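Local coordinates for kinetochore protein mis18 (Schizosaccharomyces pombe, PDB 5J6P) that helps recruit CENP-A to centromeres as part of a multiprotein complex and keeps histones in the central core of centromeres deacetylated, at residues A[23-37]-A[81-95]. Numbering follows the deposited sequence.
Sequences VISHREYLSFTLSDA and LDDIRDMYTFSMDKL
Phe32 and Phe90 form a hydrogen-bonded antiparallel pair: Phe32 N donates to Phe90 O at 2.9 Å, and Phe90 N to Phe32 O at 2.7 Å. Phe90 CB lies over one face of the Phe32 ring, 3.6 Å from its CZ, a CH-pi contact; the rings meet obliquely, planes at 39°. With Phe32 CG between backbone N and carbonyl carbon (chi1 68°), the ring swings toward strand 88-91, its edge meeting Met92 CG and its CZ 4.0 Å from Leu95 CG. Replacing Phe32 by an alanine would remove the ring, and Phe90 CB would probably lose its CH-pi partner and Met92 and Leu95 their contact. Leu34 and Tyr88 form the next hydrogen-bonded pair, and Ala37 CB sits 4.0 Å above the Tyr88 ring centroid. Strands 31-34 and 88-91 are thus inner neighbours in the larger antiparallel sheet of the Mis18 (Yippee-like, beta-tent) domain. On the sheet face opposite the phenyl rings, Thr33 and Thr89 share a weak OG1–OG1 hydrogen bond of 3.4 Å, while Ile84 CD1 approaches the His26 ring edge, 3.5 Å from NE2. Further out, Phe7 meets the Phe32 ring, and Leu95 lies near zinc ligand Cys9 without touching, side chains about 6 Å apart.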
loop_
_atom_site.group_PDB
_atom_site.type_symbol
_atom_site.label_atom_id
_atom_site.label_comp_id
_atom_site.label_asym_id
_atom_site.label_seq_id
_atom_site.Cartn_x
_atom_site.Cartn_y
_atom_site.Cartn_z
ATOM N N VAL A 23 5.004 11.169 -13.475
ATOM C CA VAL A 23 5.215 12.304 -14.366
ATOM C C VAL A 23 6.700 12.557 -14.497
ATOM O O VAL A 23 7.259 12.404 -15.585
ATOM C CB VAL A 23 4.544 13.579 -13.818
ATOM C CG1 VAL A 23 4.944 14.807 -14.639
ATOM C CG2 VAL A 23 3.027 13.408 -13.778
ATOM N N ILE A 24 7.324 12.938 -13.386
ATOM C CA ILE A 24 8.739 13.319 -13.350
ATOM C C ILE A 24 9.170 13.257 -11.891
ATOM O O ILE A 24 8.296 13.111 -11.041
ATOM C CB ILE A 24 8.896 14.758 -13.877
ATOM C CG1 ILE A 24 10.371 15.232 -13.933
ATOM C CG2 ILE A 24 8.063 15.716 -13.027
ATOM C CD1 ILE A 24 11.327 14.343 -14.715
ATOM N N SER A 25 10.475 13.345 -11.601
ATOM C CA SER A 25 10.979 13.592 -10.238
ATOM C C SER A 25 12.366 14.256 -10.179
ATOM O O SER A 25 13.099 14.237 -11.159
ATOM C CB SER A 25 11.021 12.276 -9.490
ATOM O OG SER A 25 11.988 11.437 -10.060
ATOM N N HIS A 26 12.726 14.786 -9.003
ATOM C CA HIS A 26 13.882 15.706 -8.823
ATOM C C HIS A 26 14.773 15.368 -7.642
ATOM O O HIS A 26 14.449 15.640 -6.479
ATOM C CB HIS A 26 13.408 17.152 -8.605
ATOM C CG HIS A 26 12.392 17.609 -9.594
ATOM N ND1 HIS A 26 12.693 18.476 -10.620
ATOM C CD2 HIS A 26 11.080 17.305 -9.727
ATOM C CE1 HIS A 26 11.608 18.689 -11.343
ATOM N NE2 HIS A 26 10.617 17.992 -10.820
ATOM N N ARG A 27 15.948 14.866 -7.945
ATOM C CA ARG A 27 16.832 14.388 -6.900
ATOM C C ARG A 27 17.264 15.515 -5.963
ATOM O O ARG A 27 17.426 15.304 -4.759
ATOM C CB ARG A 27 18.060 13.688 -7.510
ATOM C CG ARG A 27 17.725 12.459 -8.350
ATOM C CD ARG A 27 18.973 11.740 -8.859
ATOM N NE ARG A 27 18.823 10.283 -8.762
ATOM C CZ ARG A 27 19.607 9.370 -9.341
ATOM N NH1 ARG A 27 20.650 9.712 -10.103
ATOM N NH2 ARG A 27 19.335 8.081 -9.148
ATOM N N GLU A 28 17.404 16.718 -6.505
ATOM C CA GLU A 28 18.011 17.841 -5.772
ATOM C C GLU A 28 16.981 18.352 -4.753
ATOM O O GLU A 28 17.358 18.869 -3.699
ATOM C CB GLU A 28 18.493 18.982 -6.709
ATOM C CG GLU A 28 18.947 18.577 -8.123
ATOM C CD GLU A 28 17.797 18.408 -9.137
ATOM O OE1 GLU A 28 17.820 17.424 -9.919
ATOM O OE2 GLU A 28 16.853 19.232 -9.143
ATOM N N TYR A 29 15.685 18.187 -5.060
ATOM C CA TYR A 29 14.611 18.472 -4.088
ATOM C C TYR A 29 14.107 17.241 -3.284
ATOM O O TYR A 29 13.224 17.376 -2.443
ATOM C CB TYR A 29 13.466 19.209 -4.792
ATOM C CG TYR A 29 13.979 20.449 -5.479
ATOM C CD1 TYR A 29 14.495 21.517 -4.728
ATOM C CD2 TYR A 29 14.016 20.540 -6.877
ATOM C CE1 TYR A 29 15.010 22.650 -5.342
ATOM C CE2 TYR A 29 14.523 21.671 -7.497
ATOM C CZ TYR A 29 15.017 22.719 -6.721
ATOM O OH TYR A 29 15.523 23.839 -7.325
ATOM N N LEU A 30 14.707 16.071 -3.505
ATOM C CA LEU A 30 14.320 14.833 -2.837
ATOM C C LEU A 30 12.803 14.723 -2.865
ATOM O O LEU A 30 12.187 14.531 -1.820
ATOM C CB LEU A 30 14.886 14.783 -1.401
ATOM C CG LEU A 30 16.424 14.933 -1.229
ATOM C CD1 LEU A 30 16.759 15.912 -0.101
ATOM C CD2 LEU A 30 17.165 13.602 -1.036
ATOM N N SER A 31 12.245 14.876 -4.077
ATOM C CA SER A 31 10.796 14.939 -4.366
ATOM C C SER A 31 10.433 14.105 -5.596
ATOM O O SER A 31 11.315 13.739 -6.370
ATOM C CB SER A 31 10.361 16.382 -4.661
ATOM O OG SER A 31 10.286 16.666 -6.065
ATOM N N PHE A 32 9.139 13.837 -5.795
ATOM C CA PHE A 32 8.650 13.207 -7.050
ATOM C C PHE A 32 7.211 13.618 -7.329
ATOM O O PHE A 32 6.514 14.065 -6.455
ATOM C CB PHE A 32 8.781 11.671 -7.026
ATOM C CG PHE A 32 7.862 10.992 -6.044
ATOM C CD1 PHE A 32 8.254 10.795 -4.710
ATOM C CD2 PHE A 32 6.605 10.569 -6.434
ATOM C CE1 PHE A 32 7.403 10.180 -3.795
ATOM C CE2 PHE A 32 5.744 9.973 -5.511
ATOM C CZ PHE A 32 6.142 9.776 -4.198
ATOM N N THR A 33 6.741 13.446 -8.546
ATOM C CA THR A 33 5.573 14.193 -8.961
ATOM C C THR A 33 4.636 13.300 -9.762
ATOM O O THR A 33 5.087 12.542 -10.602
ATOM C CB THR A 33 6.010 15.479 -9.746
ATOM O OG1 THR A 33 6.980 16.248 -8.975
ATOM C CG2 THR A 33 4.796 16.342 -10.107
ATOM N N LEU A 34 3.341 13.419 -9.473
ATOM C CA LEU A 34 2.323 12.513 -9.944
ATOM C C LEU A 34 1.176 13.342 -10.459
ATOM O O LEU A 34 0.879 14.373 -9.899
ATOM C CB LEU A 34 1.782 11.646 -8.776
ATOM C CG LEU A 34 2.236 10.211 -8.401
ATOM C CD1 LEU A 34 3.743 10.037 -8.271
ATOM C CD2 LEU A 34 1.553 9.768 -7.103
ATOM N N SER A 35 0.494 12.823 -11.465
ATOM C CA SER A 35 -0.613 13.474 -12.113
ATOM C C SER A 35 -1.930 13.078 -11.504
ATOM O O SER A 35 -3.002 13.583 -11.911
ATOM C CB SER A 35 -0.632 13.069 -13.592
ATOM O OG SER A 35 -0.888 11.679 -13.746
ATOM N N ASP A 36 -1.882 12.109 -10.592
ATOM C CA ASP A 36 -3.091 11.734 -9.868
ATOM C C ASP A 36 -2.783 11.165 -8.498
ATOM O O ASP A 36 -1.693 10.623 -8.267
ATOM C CB ASP A 36 -3.975 10.744 -10.675
ATOM C CG ASP A 36 -5.465 10.866 -10.313
ATOM O OD1 ASP A 36 -5.798 11.645 -9.390
ATOM O OD2 ASP A 36 -6.310 10.197 -10.945
ATOM N N ALA A 37 -3.767 11.293 -7.605
ATOM C CA ALA A 37 -3.721 10.640 -6.316
ATOM C C ALA A 37 -5.072 10.180 -5.905
ATOM O O ALA A 37 -6.068 10.678 -6.366
ATOM C CB ALA A 37 -3.170 11.600 -5.274
ATOM N N LEU A 81 9.043 24.600 -15.386
ATOM C CA LEU A 81 8.300 23.797 -14.415
ATOM C C LEU A 81 6.801 23.620 -14.702
ATOM O O LEU A 81 6.069 23.211 -13.794
ATOM C CB LEU A 81 8.495 24.376 -13.006
ATOM C CG LEU A 81 9.940 24.334 -12.483
ATOM C CD1 LEU A 81 10.067 25.093 -11.161
ATOM C CD2 LEU A 81 10.438 22.904 -12.337
ATOM N N ASP A 82 6.335 23.856 -15.939
ATOM C CA ASP A 82 4.910 23.621 -16.271
ATOM C C ASP A 82 4.472 22.163 -16.150
ATOM O O ASP A 82 3.266 21.908 -16.123
ATOM C CB ASP A 82 4.546 24.129 -17.663
ATOM C CG ASP A 82 4.159 25.586 -17.673
ATOM O OD1 ASP A 82 4.856 26.371 -17.024
ATOM O OD2 ASP A 82 3.153 25.948 -18.329
ATOM N N ASP A 83 5.427 21.225 -16.086
ATOM C CA ASP A 83 5.145 19.790 -15.765
ATOM C C ASP A 83 4.543 19.597 -14.382
ATOM O O ASP A 83 3.601 18.847 -14.199
ATOM C CB ASP A 83 6.426 18.977 -15.751
ATOM C CG ASP A 83 7.272 19.248 -16.923
ATOM O OD1 ASP A 83 6.851 18.798 -18.019
ATOM O OD2 ASP A 83 8.310 19.944 -16.721
ATOM N N ILE A 84 5.144 20.287 -13.422
ATOM C CA ILE A 84 4.795 20.219 -12.018
ATOM C C ILE A 84 3.422 20.824 -11.738
ATOM O O ILE A 84 2.734 20.424 -10.788
ATOM C CB ILE A 84 5.848 21.003 -11.181
ATOM C CG1 ILE A 84 7.252 20.490 -11.416
ATOM C CG2 ILE A 84 5.628 20.844 -9.709
ATOM C CD1 ILE A 84 7.332 19.005 -11.665
ATOM N N ARG A 85 3.038 21.804 -12.534
ATOM C CA ARG A 85 1.991 22.718 -12.145
ATOM C C ARG A 85 0.673 22.018 -12.166
ATOM O O ARG A 85 0.395 21.327 -13.109
ATOM C CB ARG A 85 1.922 23.902 -13.098
ATOM C CG ARG A 85 0.864 24.942 -12.741
ATOM C CD ARG A 85 0.391 25.632 -13.991
ATOM N NE ARG A 85 1.381 26.595 -14.444
ATOM C CZ ARG A 85 1.393 27.181 -15.639
ATOM N NH1 ARG A 85 0.483 26.886 -16.581
ATOM N NH2 ARG A 85 2.351 28.066 -15.887
ATOM N N ASP A 86 -0.127 22.268 -11.129
ATOM C CA ASP A 86 -1.380 21.584 -10.832
ATOM C C ASP A 86 -1.286 20.049 -10.828
ATOM O O ASP A 86 -2.231 19.337 -11.258
ATOM C CB ASP A 86 -2.484 22.138 -11.729
ATOM C CG ASP A 86 -2.782 23.585 -11.416
ATOM O OD1 ASP A 86 -2.236 24.079 -10.400
ATOM O OD2 ASP A 86 -3.547 24.231 -12.168
ATOM N N MET A 87 -0.147 19.572 -10.308
ATOM C CA MET A 87 0.122 18.158 -10.130
ATOM C C MET A 87 0.630 17.948 -8.710
ATOM O O MET A 87 1.197 18.867 -8.092
ATOM C CB MET A 87 1.186 17.615 -11.110
ATOM C CG MET A 87 0.969 17.894 -12.575
ATOM S SD MET A 87 -0.061 16.820 -13.587
ATOM C CE MET A 87 -1.763 17.294 -13.215
ATOM N N TYR A 88 0.504 16.696 -8.267
ATOM C CA TYR A 88 0.841 16.285 -6.917
ATOM C C TYR A 88 2.315 16.010 -6.781
ATOM O O TYR A 88 2.787 15.018 -7.278
ATOM C CB TYR A 88 0.046 15.044 -6.500
ATOM C CG TYR A 88 -1.452 15.206 -6.649
ATOM C CD1 TYR A 88 -2.230 15.740 -5.634
ATOM C CD2 TYR A 88 -2.087 14.811 -7.813
ATOM C CE1 TYR A 88 -3.616 15.864 -5.780
ATOM C CE2 TYR A 88 -3.455 14.935 -7.974
ATOM C CZ TYR A 88 -4.219 15.457 -6.959
ATOM O OH TYR A 88 -5.574 15.542 -7.174
ATOM N N THR A 89 3.015 16.882 -6.070
ATOM C CA THR A 89 4.449 16.785 -5.887
ATOM C C THR A 89 4.760 16.367 -4.453
ATOM O O THR A 89 4.725 17.171 -3.522
ATOM C CB THR A 89 5.148 18.140 -6.217
ATOM O OG1 THR A 89 4.850 18.533 -7.579
ATOM C CG2 THR A 89 6.631 18.057 -6.035
ATOM N N PHE A 90 5.140 15.107 -4.316
ATOM C CA PHE A 90 5.408 14.470 -3.035
ATOM C C PHE A 90 6.843 14.502 -2.550
ATOM O O PHE A 90 7.792 14.413 -3.309
ATOM C CB PHE A 90 4.936 13.012 -3.105
ATOM C CG PHE A 90 3.440 12.882 -3.221
ATOM C CD1 PHE A 90 2.624 13.231 -2.164
ATOM C CD2 PHE A 90 2.845 12.450 -4.383
ATOM C CE1 PHE A 90 1.236 13.154 -2.274
ATOM C CE2 PHE A 90 1.472 12.372 -4.493
ATOM C CZ PHE A 90 0.660 12.710 -3.433
ATOM N N SER A 91 6.965 14.550 -1.242
ATOM C CA SER A 91 8.222 14.645 -0.538
ATOM C C SER A 91 8.735 13.207 -0.239
ATOM O O SER A 91 8.070 12.463 0.443
ATOM C CB SER A 91 7.920 15.463 0.736
ATOM O OG SER A 91 9.068 15.932 1.393
ATOM N N MET A 92 9.891 12.796 -0.762
ATOM C CA MET A 92 10.353 11.406 -0.572
ATOM C C MET A 92 10.602 11.103 0.890
ATOM O O MET A 92 10.500 9.961 1.298
ATOM C CB MET A 92 11.661 11.089 -1.300
ATOM C CG MET A 92 11.685 11.195 -2.820
ATOM S SD MET A 92 13.389 11.476 -3.427
ATOM C CE MET A 92 13.230 11.037 -5.165
ATOM N N ASP A 93 10.941 12.115 1.671
ATOM C CA ASP A 93 11.224 11.939 3.103
ATOM C C ASP A 93 10.005 11.559 3.903
ATOM O O ASP A 93 10.121 11.111 5.045
ATOM C CB ASP A 93 11.802 13.235 3.724
ATOM C CG ASP A 93 13.293 13.128 4.007
ATOM O OD1 ASP A 93 14.027 12.535 3.172
ATOM O OD2 ASP A 93 13.727 13.628 5.073
ATOM N N LYS A 94 8.843 11.784 3.303
ATOM C CA LYS A 94 7.561 11.648 3.947
ATOM C C LYS A 94 6.723 10.551 3.343
ATOM O O LYS A 94 5.634 10.328 3.800
ATOM C CB LYS A 94 6.831 12.992 3.803
ATOM C CG LYS A 94 7.471 14.153 4.578
ATOM C CD LYS A 94 7.016 14.076 6.016
ATOM C CE LYS A 94 7.532 15.184 6.892
ATOM N NZ LYS A 94 6.868 15.026 8.214
ATOM N N LEU A 95 7.208 9.882 2.310
ATOM C CA LEU A 95 6.447 8.836 1.623
ATOM C C LEU A 95 7.200 7.544 1.796
ATOM O O LEU A 95 8.295 7.535 2.372
ATOM C CB LEU A 95 6.281 9.124 0.124
ATOM C CG LEU A 95 5.166 10.044 -0.334
ATOM C CD1 LEU A 95 3.835 9.358 -0.284
ATOM C CD2 LEU A 95 5.114 11.305 0.506
#